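Local coordinates for protein transcriptional regulator PA3341 (Pseudomonas aeruginosa, PDB 2FBH) that probably binds DNA through a winged helix-turn-helix domain of the MarR family and regulates transcription as a dimer, at residues 41-46 with 58-62; 25-30 with 112-116; 79-85 with 96-102. All coordinates share one frame; numbering follows the deposited sequence. Where two conformers were deposited one is given.

Interaction 1. Residues 41-46 with 58-62; sequences LVLLHL and LAQSV
His45 and Ser61 make the hydrogen bond found between segments 41-46 and 58-62, whose short helical axes approach to 10.0 Å at 107°. His45 ND1 and Ser61 OG are 3.0 Å apart, with an angle of 145°, so the bond is somewhat bent; either atom could donate. The hydroxyl lies at the ring edge, close to its plane. CG of His45 is anti to its own carbonyl carbon (chi1 -74°), which carries the ring toward helix 55-62, and the turn about CB-CG puts ND1 beside the hydroxyl.

Apolar contacts fill the rest. Val62 CG2 sits 4.0 Å above one face of the His45 imidazole, offset toward the rim, and the same methyl lies 3.9 Å from Val42 CG2. The backbones come nearest here, with Val42 CA and Val62 CA 6.1 Å apart. Leu58 enters nearly at right angles to both Val42 and Leu46: its CD2 is 3.8 Å from Val42 CG1 and 4.2 Å from Leu46 CD2. Beyond the pair, Leu69 of helix 66-78 touches both Val42 and Leu58, as expected in the three-helix core of a winged helix domain.

His45 also binds a zinc ion together with His49. The chemistry is therefore consistent with a second-shell role for Ser61: its edge bond, with Val62 against the face, would limit rotation of a metal-binding imidazole.

Interaction 2. Residues 25-30 with 112-116; sequences ELDRRL and IAASV
The Arg29 guanidinium rests one face on Val116, whose CG2 lies 3.5 Å above its plane and offset toward the rim. At the edge, in plane, is Glu25 OE2, joined in the conformer given for Ser115, and so less firmly, by Ser115 OG. NE of Arg29 gives a nearly straight bond to Glu25 OE2 (2.7 Å, 166°), a salt bridge between residues one helical turn apart that uses the anti lone pair of the carboxylate and lies 1° from the guanidinium plane. With its chain extended from CG to NE, Arg29 reaches along Val116, and its CD comes 3.6 Å from Val116 CG2.

Apolar packing continues from the base of this arginine: Arg29 CB meets Ile112 CG2 at 3.4 Å, and Leu30 CD2 lies 3.7 Å from Ile112 CD1. Leu26 CD1 reaches over the backbone of helix 102-120, 3.7 Å from Ala113 CA.

The contact joins the N-terminal helix 11-29 to the long helix 102-120, their segments running at 137°. Asp119 of helix 102-120 forms a second salt bridge with Arg29. Trp40 of helix 39-48 packs on Leu26 and Leu30, while Leu143 of the second subunit, in its helix 126-144, packs on Glu25, consistent with the dimerisation region that terminal helices form in MarR proteins.

Interaction 3. Residues 79-85 with 96-102; sequences QGLVRRL and IVLTPKA
Val82 and Leu98 face each other in the antiparallel hairpin of strands 82-85 and 95-98, the wing of the winged helix-turn-helix fold of the MarR family. Three bridges fix its register: Arg83 with Val97 is a hydrogen-bonded pair, set between the non-hydrogen-bonded pairs Val82-Leu98 and Arg84-Ile96. Arg83 N and Val97 O are 2.8 Å apart, and the return bond from Val97 N to Arg83 O has the same length. Past the strands, Thr99 N donates to Leu81 O at 3.1 Å, from above the carbonyl plane and not on a lone pair.

The tightly packed side centres on Val82 and Ile96. They lie side by side pointing the same way, with Val82 CB 4.0 Å from Ile96 CG2, covered by Leu46 of helix 39-48 and by Leu73 and Leu76 of helix 66-78. Leu98 lies toward the margin and rests on Leu43. Arg84 also starts from this face, but its guanidinium leaves for salt bridges with Glu77 and Asp74. Nearer the helix ends, Leu81 CD2 packs 4.0 Å from Ala102 CB.

The other face is looser and more exposed. The side chains of Arg83 and Thr99 cross at about a right angle, Arg83 CG 3.9 Å from Thr99 CG2, and the arginine chain then bends at chi3 (71°) to bring one guanidinium face over Leu85 CD2.

Gly80 ends helix 66-78 in a Schellman motif, its positive phi suiting glycine. Lys101, extended beyond CG, reaches back with NZ to Gln79 O at 2.7 Å. With its hydroxyl between the backbone N and carbonyl carbon (chi1 63°), Thr99 accepts a weak capping bond from Ala102 N, while Thr99 OG1 donates to Gly80 O at 2.7 Å, in the carbonyl plane and on a lone pair.

How the interactions relate
Interaction 1 and interaction 3 form one continuous hydrophobic core: Leu46 CD1 packs 3.6 Å from Val82 CG1, and Leu58 CD2 lies 3.7 Å from Ile96 CD1, so the wing is seated directly on the two crossing helices. Interaction 2 does not touch interaction 1, though their nearest atoms are about 4 Å apart; from interaction 3 the gap is about 10 Å. Along the chain, however, the pairing of 25-30 with 112-116 closes a loop that contains both others. The side chain of His45 is about 3 Å from a bound zinc ion, and that of Leu30 about 6 Å from a bound zinc ion. Interactions 1 and 2 both touch the second subunit; interaction 3 does not.

Interaction 1. Residues 41-46 with 58-62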
ATOM      1  N   LEU A  41      -2.832  11.775   4.989  0.50 22.27           N
ATOM      2  CA  LEU A  41      -1.710  10.902   5.390  0.50 24.09           C
ATOM      3  C   LEU A  41      -0.367  11.665   5.496  0.50 23.79           C
ATOM      4  O   LEU A  41       0.480  11.336   6.298  0.50 23.70           O
ATOM      5  CB  LEU A  41      -1.611   9.745   4.407  0.50 24.70           C
ATOM      6  CG  LEU A  41      -1.029   8.386   4.801  0.50 25.94           C
ATOM      7  CD1 LEU A  41       0.413   8.307   4.381  0.50 26.47           C
ATOM      8  CD2 LEU A  41      -1.176   8.086   6.300  0.50 26.55           C
ATOM      9  N   VAL A  42      -0.218  12.705   4.679  1.00 23.81           N
ATOM     10  CA  VAL A  42       0.823  13.701   4.852  1.00 22.71           C
ATOM     11  C   VAL A  42       0.649  14.450   6.188  1.00 22.28           C
ATOM     12  O   VAL A  42       1.597  14.506   6.950  1.00 22.77           O
ATOM     13  CB  VAL A  42       0.877  14.660   3.604  1.00 23.81           C
ATOM     14  CG1 VAL A  42       1.850  15.806   3.849  1.00 22.65           C
ATOM     15  CG2 VAL A  42       1.304  13.845   2.314  1.00 24.31           C
ATOM     16  N   LEU A  43      -0.565  14.997   6.478  1.00 21.32           N
ATOM     17  CA  LEU A  43      -0.903  15.642   7.735  1.00 22.95           C
ATOM     18  C   LEU A  43      -0.635  14.725   8.902  1.00 23.81           C
ATOM     19  O   LEU A  43      -0.039  15.111   9.896  1.00 22.04           O
ATOM     20  CB  LEU A  43      -2.384  15.994   7.756  1.00 23.18           C
ATOM     21  CG  LEU A  43      -2.742  17.183   6.865  1.00 21.28           C
ATOM     22  CD1 LEU A  43      -4.210  17.549   7.115  1.00 20.22           C
ATOM     23  CD2 LEU A  43      -1.815  18.487   7.178  1.00 21.22           C
ATOM     24  N   LEU A  44      -1.045  13.463   8.747  1.00 23.64           N
ATOM     25  CA  LEU A  44      -0.907  12.554   9.889  1.00 24.66           C
ATOM     26  C   LEU A  44       0.573  12.385  10.177  1.00 24.73           C
ATOM     27  O   LEU A  44       0.975  12.466  11.332  1.00 25.69           O
ATOM     28  CB  LEU A  44      -1.527  11.222   9.552  1.00 24.60           C
ATOM     29  CG  LEU A  44      -2.407  10.628  10.595  1.00 28.71           C
ATOM     30  CD1 LEU A  44      -2.470   9.141  10.313  1.00 26.92           C
ATOM     31  CD2 LEU A  44      -1.986  10.997  12.028  1.00 28.41           C
ATOM     32  N   HIS A  45       1.392  12.207   9.138  1.00 24.38           N
ATOM     33  CA  HIS A  45       2.811  12.018   9.338  1.00 26.63           C
ATOM     34  C   HIS A  45       3.524  13.269   9.871  1.00 26.52           C
ATOM     35  O   HIS A  45       4.436  13.181  10.706  1.00 24.71           O
ATOM     36  CB  HIS A  45       3.429  11.492   8.071  1.00 26.90           C
ATOM     37  CG  HIS A  45       3.099  10.038   7.816  1.00 33.89           C
ATOM     38  ND1 HIS A  45       4.071   9.061   7.698  1.00 40.71           N
ATOM     39  CD2 HIS A  45       1.909   9.393   7.713  1.00 35.35           C
ATOM     40  CE1 HIS A  45       3.493   7.887   7.468  1.00 39.69           C
ATOM     41  NE2 HIS A  45       2.182   8.062   7.475  1.00 37.41           N
ATOM     42  N   LEU A  46       3.071  14.447   9.440  1.00 25.30           N
ATOM     43  CA  LEU A  46       3.585  15.677  10.014  1.00 25.31           C
ATOM     44  C   LEU A  46       3.253  15.779  11.481  1.00 24.24           C
ATOM     45  O   LEU A  46       4.049  16.282  12.279  1.00 27.13           O
ATOM     46  CB  LEU A  46       2.995  16.897   9.258  1.00 24.51           C
ATOM     47  CG  LEU A  46       3.665  17.105   7.925  1.00 25.38           C
ATOM     48  CD1 LEU A  46       2.843  18.221   7.170  1.00 27.70           C
ATOM     49  CD2 LEU A  46       5.103  17.545   8.062  1.00 29.13           C
ATOM     50  N   LEU A  58       9.574  13.442   3.905  1.00 35.39           N
ATOM     51  CA  LEU A  58       8.134  13.240   3.994  1.00 35.41           C
ATOM     52  C   LEU A  58       7.641  12.260   2.921  1.00 36.30           C
ATOM     53  O   LEU A  58       6.752  11.458   3.174  1.00 36.93           O
ATOM     54  CB  LEU A  58       7.449  14.604   3.840  1.00 33.99           C
ATOM     55  CG  LEU A  58       5.979  14.744   4.191  1.00 33.16           C
ATOM     56  CD1 LEU A  58       5.551  14.130   5.567  1.00 28.87           C
ATOM     57  CD2 LEU A  58       5.649  16.278   4.138  1.00 34.41           C
ATOM     58  N   ALA A  59       8.239  12.330   1.744  1.00 36.90           N
ATOM     59  CA  ALA A  59       7.870  11.486   0.624  1.00 39.31           C
ATOM     60  C   ALA A  59       8.203  10.028   0.994  1.00 40.87           C
ATOM     61  O   ALA A  59       7.345   9.138   0.902  1.00 41.87           O
ATOM     62  CB  ALA A  59       8.640  11.923  -0.603  1.00 38.86           C
ATOM     63  N   GLN A  60       9.438   9.817   1.457  1.00 42.34           N
ATOM     64  CA  GLN A  60       9.877   8.540   2.029  1.00 44.04           C
ATOM     65  C   GLN A  60       8.816   7.951   2.942  1.00 43.80           C
ATOM     66  O   GLN A  60       8.296   6.863   2.663  1.00 44.41           O
ATOM     67  CB  GLN A  60      11.239   8.673   2.737  1.00 43.62           C
ATOM     68  CG  GLN A  60      12.421   8.616   1.764  1.00 46.68           C
ATOM     69  CD  GLN A  60      13.792   8.987   2.365  1.00 47.97           C
ATOM     70  OE1 GLN A  60      13.925   9.330   3.568  1.00 50.62           O
ATOM     71  NE2 GLN A  60      14.827   8.932   1.512  1.00 51.23           N
ATOM     72  N   SER A  61       8.438   8.678   3.988  1.00 43.55           N
ATOM     73  CA  SER A  61       7.595   8.090   5.019  1.00 44.26           C
ATOM     74  C   SER A  61       6.118   7.958   4.668  1.00 44.72           C
ATOM     75  O   SER A  61       5.457   7.034   5.150  1.00 45.52           O
ATOM     76  CB  SER A  61       7.804   8.780   6.382  1.00 44.64           C
ATOM     77  OG  SER A  61       6.860   9.778   6.695  1.00 44.93           O
ATOM     78  N   VAL A  62       5.606   8.894   3.867  1.00 44.66           N
ATOM     79  CA  VAL A  62       4.214   8.888   3.426  1.00 44.94           C
ATOM     80  C   VAL A  62       3.999   7.819   2.352  1.00 44.89           C
ATOM     81  O   VAL A  62       2.886   7.266   2.198  1.00 44.75           O
ATOM     82  CB  VAL A  62       3.843  10.255   2.858  1.00 45.21           C
ATOM     83  CG1 VAL A  62       2.657  10.138   1.928  1.00 45.29           C
ATOM     84  CG2 VAL A  62       3.572  11.223   3.995  1.00 45.22           C
TER

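Interaction 2. Residues 25-30 with 112-116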
ATOM      1  N   GLU A  25     -10.275   1.959   5.215  1.00 10.81           N
ATOM      2  CA  GLU A  25     -11.171   2.254   6.344  1.00 10.53           C
ATOM      3  C   GLU A  25     -10.870   3.654   6.946  1.00 10.92           C
ATOM      4  O   GLU A  25     -11.760   4.433   7.256  1.00 11.37           O
ATOM      5  CB  GLU A  25     -11.052   1.172   7.454  1.00  9.74           C
ATOM      6  CG  GLU A  25     -11.986   1.469   8.656  1.00 12.48           C
ATOM      7  CD  GLU A  25     -13.528   1.423   8.302  1.00 12.05           C
ATOM      8  OE1 GLU A  25     -13.944   0.833   7.261  1.00 13.88           O
ATOM      9  OE2 GLU A  25     -14.311   2.002   9.124  1.00 13.27           O
ATOM     10  N   LEU A  26      -9.587   3.957   7.096  1.00 10.29           N
ATOM     11  CA  LEU A  26      -9.222   5.295   7.584  1.00 12.46           C
ATOM     12  C   LEU A  26      -9.690   6.345   6.560  1.00 12.31           C
ATOM     13  O   LEU A  26     -10.228   7.400   6.960  1.00 12.25           O
ATOM     14  CB  LEU A  26      -7.674   5.346   7.752  1.00 13.97           C
ATOM     15  CG  LEU A  26      -7.127   6.526   8.526  1.00 19.59           C
ATOM     16  CD1 LEU A  26      -7.980   7.071   9.765  1.00 19.37           C
ATOM     17  CD2 LEU A  26      -5.800   5.968   8.994  1.00 26.79           C
ATOM     18  N   ASP A  27      -9.480   6.103   5.267  1.00 10.76           N
ATOM     19  CA  ASP A  27      -9.914   7.082   4.240  1.00 13.30           C
ATOM     20  C   ASP A  27     -11.425   7.271   4.328  1.00 13.38           C
ATOM     21  O   ASP A  27     -11.881   8.395   4.252  1.00 12.69           O
ATOM     22  CB  ASP A  27      -9.553   6.581   2.831  1.00 12.22           C
ATOM     23  CG  ASP A  27      -9.797   7.653   1.747  1.00 16.77           C
ATOM     24  OD1 ASP A  27      -9.205   8.749   1.841  1.00 18.55           O
ATOM     25  OD2 ASP A  27     -10.611   7.368   0.877  1.00 16.62           O
ATOM     26  N   ARG A  28     -12.179   6.185   4.539  1.00 10.86           N
ATOM     27  CA  ARG A  28     -13.645   6.287   4.786  1.00 10.94           C
ATOM     28  C   ARG A  28     -13.990   7.141   6.011  1.00  9.85           C
ATOM     29  O   ARG A  28     -14.830   8.047   5.930  1.00 11.97           O
ATOM     30  CB  ARG A  28     -14.199   4.877   4.977  1.00  9.80           C
ATOM     31  CG  ARG A  28     -15.610   4.820   5.613  1.00 10.44           C
ATOM     32  CD  ARG A  28     -16.132   3.356   5.799  1.00 12.97           C
ATOM     33  NE  ARG A  28     -17.410   3.345   6.475  1.00 10.97           N
ATOM     34  CZ  ARG A  28     -18.597   3.391   5.819  1.00 14.88           C
ATOM     35  NH1 ARG A  28     -19.763   3.354   6.462  1.00 15.69           N
ATOM     36  NH2 ARG A  28     -18.616   3.479   4.536  1.00 16.33           N
ATOM     37  N   ARG A  29     -13.324   6.891   7.144  1.00 10.34           N
ATOM     38  CA  ARG A  29     -13.647   7.669   8.346  1.00 11.34           C
ATOM     39  C   ARG A  29     -13.211   9.110   8.288  1.00 12.15           C
ATOM     40  O   ARG A  29     -13.800   9.938   9.007  1.00 12.59           O
ATOM     41  CB  ARG A  29     -13.213   6.957   9.643  1.00 11.14           C
ATOM     42  CG  ARG A  29     -13.808   5.502   9.704  1.00 11.49           C
ATOM     43  CD  ARG A  29     -13.754   5.065  11.176  1.00 17.13           C
ATOM     44  NE  ARG A  29     -13.853   3.617  11.185  1.00 14.32           N
ATOM     45  CZ  ARG A  29     -13.752   2.933  12.303  1.00 14.24           C
ATOM     46  NH1 ARG A  29     -13.507   3.629  13.421  1.00 14.15           N
ATOM     47  NH2 ARG A  29     -13.821   1.591  12.261  1.00 14.13           N
ATOM     48  N   LEU A  30     -12.251   9.408   7.394  1.00  9.43           N
ATOM     49  CA  LEU A  30     -11.767  10.751   7.223  1.00 10.49           C
ATOM     50  C   LEU A  30     -12.463  11.529   6.041  1.00 13.62           C
ATOM     51  O   LEU A  30     -12.096  12.717   5.812  1.00 14.24           O
ATOM     52  CB  LEU A  30     -10.275  10.781   6.995  1.00 12.37           C
ATOM     53  CG  LEU A  30      -9.483  10.285   8.218  1.00 11.61           C
ATOM     54  CD1 LEU A  30      -8.023  10.163   7.922  1.00 14.61           C
ATOM     55  CD2 LEU A  30      -9.608  11.252   9.461  1.00 12.20           C
ATOM     56  N   ILE A 112      -9.583  10.002  14.963  1.00 11.64           N
ATOM     57  CA  ILE A 112     -10.234   9.008  14.049  1.00 12.04           C
ATOM     58  C   ILE A 112      -9.279   7.846  13.743  1.00 12.06           C
ATOM     59  O   ILE A 112      -9.701   6.689  13.742  1.00 12.29           O
ATOM     60  CB  ILE A 112     -10.726   9.732  12.738  1.00 13.12           C
ATOM     61  CG1 ILE A 112     -11.866  10.695  13.108  1.00 14.63           C
ATOM     62  CG2 ILE A 112     -11.142   8.737  11.693  1.00 14.40           C
ATOM     63  CD1 ILE A 112     -12.254  11.711  11.949  1.00 10.55           C
ATOM     64  N   ALA A 113      -7.985   8.135  13.572  1.00 12.52           N
ATOM     65  CA  ALA A 113      -6.991   7.081  13.342  1.00 11.99           C
ATOM     66  C   ALA A 113      -6.894   6.135  14.602  1.00 12.04           C
ATOM     67  O   ALA A 113      -6.829   4.905  14.431  1.00 11.22           O
ATOM     68  CB  ALA A 113      -5.644   7.664  13.051  1.00 11.33           C
ATOM     69  N   ALA A 114      -6.971   6.706  15.807  1.00 11.64           N
ATOM     70  CA  ALA A 114      -7.060   5.890  17.029  1.00 12.20           C
ATOM     71  C   ALA A 114      -8.302   5.016  17.046  1.00 12.38           C
ATOM     72  O   ALA A 114      -8.216   3.845  17.442  1.00 11.23           O
ATOM     73  CB  ALA A 114      -6.996   6.750  18.204  1.00 13.36           C
ATOM     74  N   SER A 115      -9.430   5.542  16.592  0.50 10.62           N
ATOM     75  CA  SER A 115     -10.646   4.732  16.528  0.50 10.73           C
ATOM     76  C   SER A 115     -10.467   3.510  15.580  0.50 11.30           C
ATOM     77  O   SER A 115     -10.838   2.376  15.890  0.50 10.13           O
ATOM     78  CB  SER A 115     -11.825   5.595  16.080  0.50 10.64           C
ATOM     79  OG  SER A 115     -12.982   4.866  16.348  0.50  9.26           O
ATOM     80  N   VAL A 116      -9.918   3.755  14.400  1.00 10.66           N
ATOM     81  CA  VAL A 116      -9.740   2.649  13.432  1.00 11.24           C
ATOM     82  C   VAL A 116      -8.789   1.613  14.082  1.00 11.51           C
ATOM     83  O   VAL A 116      -9.018   0.419  13.985  1.00 12.39           O
ATOM     84  CB  VAL A 116      -9.180   3.174  12.104  1.00 11.25           C
ATOM     85  CG1 VAL A 116      -8.871   2.001  11.179  1.00 13.15           C
ATOM     86  CG2 VAL A 116     -10.281   4.129  11.423  1.00 11.99           C
TER
HETATM   87  O   HOH W   1     -14.523   6.354  14.431  1.00 32.24           O

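Interaction 3. Residues 79-85 with 96-102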
ATOM      1  N   GLN A  79      -4.789  25.371   1.440  1.00 22.14           N
ATOM      2  CA  GLN A  79      -5.784  25.338   2.507  1.00 24.80           C
ATOM      3  C   GLN A  79      -5.201  25.922   3.828  1.00 23.86           C
ATOM      4  O   GLN A  79      -5.868  25.941   4.888  1.00 26.32           O
ATOM      5  CB  GLN A  79      -6.340  23.886   2.689  1.00 25.64           C
ATOM      6  CG  GLN A  79      -6.960  23.133   1.427  1.00 29.24           C
ATOM      7  CD  GLN A  79      -7.146  21.540   1.578  1.00 29.31           C
ATOM      8  OE1 GLN A  79      -6.170  20.741   1.659  1.00 30.10           O
ATOM      9  NE2 GLN A  79      -8.404  21.099   1.565  1.00 38.04           N
ATOM     10  N   GLY A  80      -3.966  26.452   3.775  1.00 20.30           N
ATOM     11  CA  GLY A  80      -3.367  27.071   4.951  1.00 19.38           C
ATOM     12  C   GLY A  80      -2.999  26.060   6.059  1.00 19.88           C
ATOM     13  O   GLY A  80      -2.923  26.433   7.233  1.00 21.12           O
ATOM     14  N   LEU A  81      -2.790  24.805   5.674  1.00 17.34           N
ATOM     15  CA  LEU A  81      -2.504  23.722   6.652  1.00 18.53           C
ATOM     16  C   LEU A  81      -0.997  23.485   6.836  1.00 19.10           C
ATOM     17  O   LEU A  81      -0.526  22.988   7.907  1.00 18.09           O
ATOM     18  CB  LEU A  81      -3.221  22.429   6.250  1.00 18.17           C
ATOM     19  CG  LEU A  81      -4.742  22.566   6.212  1.00 18.24           C
ATOM     20  CD1 LEU A  81      -5.400  21.271   5.594  1.00 21.90           C
ATOM     21  CD2 LEU A  81      -5.377  22.910   7.577  1.00 18.77           C
ATOM     22  N   VAL A  82      -0.225  23.766   5.782  1.00 16.19           N
ATOM     23  CA  VAL A  82       1.217  23.648   5.881  1.00 18.96           C
ATOM     24  C   VAL A  82       1.926  24.894   5.345  1.00 21.16           C
ATOM     25  O   VAL A  82       1.339  25.634   4.572  1.00 20.12           O
ATOM     26  CB  VAL A  82       1.799  22.440   5.102  1.00 18.60           C
ATOM     27  CG1 VAL A  82       1.160  21.033   5.611  1.00 18.84           C
ATOM     28  CG2 VAL A  82       1.593  22.538   3.637  1.00 19.91           C
ATOM     29  N   ARG A  83       3.177  25.078   5.772  1.00 20.67           N
ATOM     30  CA  ARG A  83       4.123  26.051   5.174  1.00 22.80           C
ATOM     31  C   ARG A  83       5.414  25.348   4.862  1.00 23.76           C
ATOM     32  O   ARG A  83       5.739  24.293   5.477  1.00 22.75           O
ATOM     33  CB  ARG A  83       4.361  27.229   6.116  1.00 23.98           C
ATOM     34  CG  ARG A  83       3.087  28.014   6.358  1.00 25.19           C
ATOM     35  CD  ARG A  83       3.360  29.193   7.195  1.00 30.01           C
ATOM     36  NE  ARG A  83       4.115  30.235   6.468  1.00 30.08           N
ATOM     37  CZ  ARG A  83       4.755  31.210   7.094  1.00 30.44           C
ATOM     38  NH1 ARG A  83       5.447  32.138   6.420  1.00 29.42           N
ATOM     39  NH2 ARG A  83       4.727  31.220   8.406  1.00 33.97           N
ATOM     40  N   ARG A  84       6.121  25.861   3.847  1.00 25.75           N
ATOM     41  CA  ARG A  84       7.479  25.397   3.564  1.00 29.76           C
ATOM     42  C   ARG A  84       8.460  26.483   3.966  1.00 30.99           C
ATOM     43  O   ARG A  84       8.436  27.576   3.379  1.00 32.16           O
ATOM     44  CB  ARG A  84       7.591  25.060   2.097  1.00 30.53           C
ATOM     45  CG  ARG A  84       6.524  24.084   1.684  1.00 32.85           C
ATOM     46  CD  ARG A  84       6.571  24.051   0.214  1.00 35.95           C
ATOM     47  NE  ARG A  84       5.238  24.030  -0.341  1.00 40.34           N
ATOM     48  CZ  ARG A  84       4.848  23.178  -1.269  1.00 40.14           C
ATOM     49  NH1 ARG A  84       5.714  22.295  -1.724  1.00 42.02           N
ATOM     50  NH2 ARG A  84       3.611  23.231  -1.753  1.00 40.98           N
ATOM     51  N   LEU A  85       9.296  26.183   4.968  1.00 34.01           N
ATOM     52  CA  LEU A  85      10.052  27.176   5.749  1.00 36.48           C
ATOM     53  C   LEU A  85      11.481  26.702   6.006  1.00 38.40           C
ATOM     54  O   LEU A  85      11.748  25.513   5.951  1.00 38.98           O
ATOM     55  CB  LEU A  85       9.396  27.458   7.111  1.00 36.93           C
ATOM     56  CG  LEU A  85       8.172  28.384   7.149  1.00 37.81           C
ATOM     57  CD1 LEU A  85       7.531  28.421   8.552  1.00 40.02           C
ATOM     58  CD2 LEU A  85       8.561  29.797   6.741  1.00 39.81           C
ATOM     59  N   ILE A  96       8.817  21.216   5.960  1.00 28.53           N
ATOM     60  CA  ILE A  96       7.366  21.325   5.893  1.00 26.89           C
ATOM     61  C   ILE A  96       6.889  21.422   7.309  1.00 26.13           C
ATOM     62  O   ILE A  96       7.228  20.611   8.139  1.00 25.31           O
ATOM     63  CB  ILE A  96       6.747  20.173   5.091  1.00 26.68           C
ATOM     64  CG1 ILE A  96       7.324  20.215   3.671  1.00 28.85           C
ATOM     65  CG2 ILE A  96       5.231  20.383   5.044  1.00 24.83           C
ATOM     66  CD1 ILE A  96       8.005  19.038   3.312  1.00 34.33           C
ATOM     67  N   VAL A  97       6.148  22.459   7.619  1.00 24.50           N
ATOM     68  CA  VAL A  97       5.716  22.699   8.963  1.00 25.27           C
ATOM     69  C   VAL A  97       4.184  22.827   8.956  1.00 25.59           C
ATOM     70  O   VAL A  97       3.602  23.454   8.059  1.00 24.70           O
ATOM     71  CB  VAL A  97       6.347  24.026   9.513  1.00 27.57           C
ATOM     72  CG1 VAL A  97       5.913  24.263  10.947  1.00 30.57           C
ATOM     73  CG2 VAL A  97       7.886  23.981   9.388  1.00 28.73           C
ATOM     74  N   LEU A  98       3.534  22.304   9.987  1.00 22.83           N
ATOM     75  CA  LEU A  98       2.116  22.565  10.182  1.00 23.13           C
ATOM     76  C   LEU A  98       1.865  23.965  10.684  1.00 23.37           C
ATOM     77  O   LEU A  98       2.678  24.527  11.439  1.00 24.21           O
ATOM     78  CB  LEU A  98       1.529  21.609  11.241  1.00 24.01           C
ATOM     79  CG  LEU A  98       1.608  20.131  10.878  1.00 23.02           C
ATOM     80  CD1 LEU A  98       1.368  19.234  12.138  1.00 25.66           C
ATOM     81  CD2 LEU A  98       0.494  19.876   9.878  1.00 25.57           C
ATOM     82  N   THR A  99       0.684  24.462  10.375  1.00 23.73           N
ATOM     83  CA  THR A  99       0.212  25.726  10.914  1.00 24.08           C
ATOM     84  C   THR A  99      -0.717  25.520  12.114  1.00 27.02           C
ATOM     85  O   THR A  99      -1.339  24.457  12.265  1.00 27.28           O
ATOM     86  CB  THR A  99      -0.621  26.496   9.855  1.00 24.29           C
ATOM     87  OG1 THR A  99      -1.776  25.720   9.526  1.00 22.39           O
ATOM     88  CG2 THR A  99       0.172  26.784   8.561  1.00 21.46           C
ATOM     89  N   PRO A 100      -0.848  26.552  12.962  1.00 28.35           N
ATOM     90  CA  PRO A 100      -1.850  26.593  14.026  1.00 29.61           C
ATOM     91  C   PRO A 100      -3.260  26.258  13.502  1.00 30.53           C
ATOM     92  O   PRO A 100      -3.975  25.503  14.154  1.00 31.68           O
ATOM     93  CB  PRO A 100      -1.747  28.042  14.511  1.00 28.88           C
ATOM     94  CG  PRO A 100      -0.293  28.255  14.467  1.00 29.42           C
ATOM     95  CD  PRO A 100       0.030  27.743  13.036  1.00 28.97           C
ATOM     96  N   LYS A 101      -3.608  26.744  12.309  1.00 30.08           N
ATOM     97  CA  LYS A 101      -4.875  26.385  11.676  1.00 32.63           C
ATOM     98  C   LYS A 101      -5.051  24.905  11.608  1.00 31.09           C
ATOM     99  O   LYS A 101      -6.181  24.427  11.695  1.00 33.86           O
ATOM    100  CB  LYS A 101      -5.012  26.912  10.243  1.00 33.13           C
ATOM    101  CG  LYS A 101      -6.404  26.574   9.641  1.00 37.67           C
ATOM    102  CD  LYS A 101      -6.656  27.154   8.231  1.00 35.87           C
ATOM    103  CE  LYS A 101      -7.900  26.440   7.611  1.00 37.97           C
ATOM    104  NZ  LYS A 101      -8.166  26.658   6.141  1.00 39.91           N
ATOM    105  N   ALA A 102      -3.964  24.182  11.373  1.00 29.42           N
ATOM    106  CA  ALA A 102      -4.066  22.759  11.134  1.00 28.42           C
ATOM    107  C   ALA A 102      -4.408  22.004  12.420  1.00 29.39           C
ATOM    108  O   ALA A 102      -4.772  20.828  12.342  1.00 27.75           O
ATOM    109  CB  ALA A 102      -2.783  22.213  10.575  1.00 28.32           C
TER